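Adenylation domain (Streptomyces sp., PDB 5N9X) is an adenylation domain of the ANL superfamily of AMP-binding enzymes, with adenosine-5'-triphosphate and threonine in its pockets. Local coordinates at residues A36-D40 against D41-S45. Sequence-based numbering, arbitrary orientation.
Sequences ALHID and DEKIS
I44 reaches back across a two-stranded antiparallel hairpin, its CD1 resting 3.5 Å from CD1 of I39 and 3.7 Å from CB of L37. CG1 lies anti to the carbonyl carbon (chi1 -51°), and a chi2 of 96°, off the staggered positions, turns CD1 toward the partner strand, over the place where those two atoms meet. E42 shares this face. Its chain runs alongside I39, OE1 stopping 4.0 Å from I39 CD1, while OE2 forms a salt bridge with R143. The other face carries H38 and K43, a non-hydrogen-bonded pair whose side chains point the same way. The extended lysine passes over the imidazole in a CH-pi contact, K43 CE lying 3.7 Å from the centroid of the H38 ring; ND1 of H38 bonds to E227, which helps fix the ring's rotation. Backbone bonds tie L37 to I44 and I39 to E42 in both directions. The chain reverses through a type II' turn from I39 to E42, with D40 and D41 at its corner. The D41 side chain folds back beside the preceding peptide, OD1 3.4 Å from D40 C, and the same OD1 forms a salt bridge with R249. At the open end A36 and L37 face I44 in a classic beta bulge: I44 O accepts from A36 N at 2.7 Å and from L37 N at 3.1 Å, both donors in the carbonyl plane. S45 is the N-cap of helix 46-62, its OG bonded to L48 N. Strand 42-45 borders a four-stranded mixed sheet; strand 35-39, its antiparallel neighbour, pairs in parallel with strand 227-230 along its far edge. Helix 79-90 lies against the face of L37 and I44, touched by L37 at I82 and by I44 at A79, and L37 also packs on L49 of helix 46-62.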
loop_
_atom_site.group_PDB
_atom_site.type_symbol
_atom_site.label_atom_id
_atom_site.label_comp_id
_atom_site.label_asym_id
_atom_site.label_seq_id
_atom_site.Cartn_x
_atom_site.Cartn_y
_atom_site.Cartn_z
ATOM N N ALA A 36 19.138 9.074 -10.307
ATOM C CA ALA A 36 18.263 8.017 -9.839
ATOM C C ALA A 36 17.628 8.399 -8.489
ATOM O O ALA A 36 16.419 8.229 -8.285
ATOM C CB ALA A 36 19.031 6.706 -9.728
ATOM N N LEU A 37 18.448 8.908 -7.570
ATOM C CA LEU A 37 17.967 9.264 -6.242
ATOM C C LEU A 37 18.235 10.721 -5.950
ATOM O O LEU A 37 19.315 11.237 -6.261
ATOM C CB LEU A 37 18.617 8.393 -5.158
ATOM C CG LEU A 37 18.568 6.865 -5.296
ATOM C CD1 LEU A 37 19.284 6.226 -4.128
ATOM C CD2 LEU A 37 17.137 6.333 -5.402
ATOM N N HIS A 38 17.240 11.369 -5.346
ATOM C CA HIS A 38 17.339 12.758 -4.910
ATOM C C HIS A 38 16.933 12.854 -3.442
ATOM O O HIS A 38 15.753 12.742 -3.113
ATOM C CB HIS A 38 16.445 13.654 -5.767
ATOM C CG HIS A 38 16.775 15.114 -5.679
ATOM N ND1 HIS A 38 16.170 16.054 -6.487
ATOM C CD2 HIS A 38 17.656 15.787 -4.909
ATOM C CE1 HIS A 38 16.654 17.250 -6.200
ATOM N NE2 HIS A 38 17.556 17.119 -5.249
ATOM N N ILE A 39 17.912 13.055 -2.567
ATOM C CA ILE A 39 17.651 13.111 -1.133
ATOM C C ILE A 39 18.107 14.468 -0.605
ATOM O O ILE A 39 19.304 14.720 -0.412
ATOM C CB ILE A 39 18.351 11.951 -0.378
ATOM C CG1 ILE A 39 18.057 10.613 -1.068
ATOM C CG2 ILE A 39 17.951 11.921 1.098
ATOM C CD1 ILE A 39 19.129 10.171 -2.036
ATOM N N ASP A 40 17.122 15.336 -0.387
ATOM C CA ASP A 40 17.337 16.768 -0.169
ATOM C C ASP A 40 18.159 17.334 -1.339
ATOM O O ASP A 40 17.669 17.351 -2.466
ATOM C CB ASP A 40 18.010 17.021 1.187
ATOM C CG ASP A 40 17.080 16.734 2.362
ATOM O OD1 ASP A 40 15.854 16.962 2.234
ATOM O OD2 ASP A 40 17.574 16.244 3.403
ATOM N N ASP A 41 19.393 17.774 -1.083
ATOM C CA ASP A 41 20.273 18.293 -2.144
ATOM C C ASP A 41 21.175 17.216 -2.728
ATOM O O ASP A 41 21.947 17.469 -3.651
ATOM C CB ASP A 41 21.167 19.431 -1.631
ATOM C CG ASP A 41 20.381 20.619 -1.104
ATOM O OD1 ASP A 41 19.131 20.535 -1.005
ATOM O OD2 ASP A 41 21.042 21.643 -0.787
ATOM N N GLU A 42 21.115 16.021 -2.165
ATOM C CA GLU A 42 21.973 14.952 -2.635
ATOM C C GLU A 42 21.368 14.280 -3.862
ATOM O O GLU A 42 20.169 13.968 -3.892
ATOM C CB GLU A 42 22.229 13.934 -1.522
ATOM C CG GLU A 42 22.924 12.676 -2.001
ATOM C CD GLU A 42 23.250 11.712 -0.870
ATOM O OE1 GLU A 42 22.378 11.466 0.001
ATOM O OE2 GLU A 42 24.404 11.221 -0.842
ATOM N N LYS A 43 22.206 14.084 -4.875
ATOM C CA LYS A 43 21.787 13.406 -6.088
ATOM C C LYS A 43 22.721 12.275 -6.413
ATOM O O LYS A 43 23.932 12.464 -6.498
ATOM C CB LYS A 43 21.717 14.371 -7.270
ATOM C CG LYS A 43 20.441 15.194 -7.298
ATOM C CD LYS A 43 20.547 16.358 -8.271
ATOM C CE LYS A 43 19.165 16.885 -8.616
ATOM N NZ LYS A 43 19.231 18.253 -9.194
ATOM N N ILE A 44 22.156 11.090 -6.591
ATOM C CA ILE A 44 22.936 9.980 -7.088
ATOM C C ILE A 44 22.469 9.624 -8.493
ATOM O O ILE A 44 21.263 9.455 -8.754
ATOM C CB ILE A 44 22.842 8.742 -6.180
ATOM C CG1 ILE A 44 23.146 9.119 -4.738
ATOM C CG2 ILE A 44 23.790 7.687 -6.642
ATOM C CD1 ILE A 44 21.924 9.398 -3.918
ATOM N N SER A 45 23.450 9.530 -9.385
ATOM C CA SER A 45 23.259 9.086 -10.753
ATOM C C SER A 45 22.962 7.596 -10.842
ATOM O O SER A 45 23.445 6.807 -10.024
ATOM C CB SER A 45 24.500 9.410 -11.581
ATOM O OG SER A 45 25.483 8.412 -11.417
#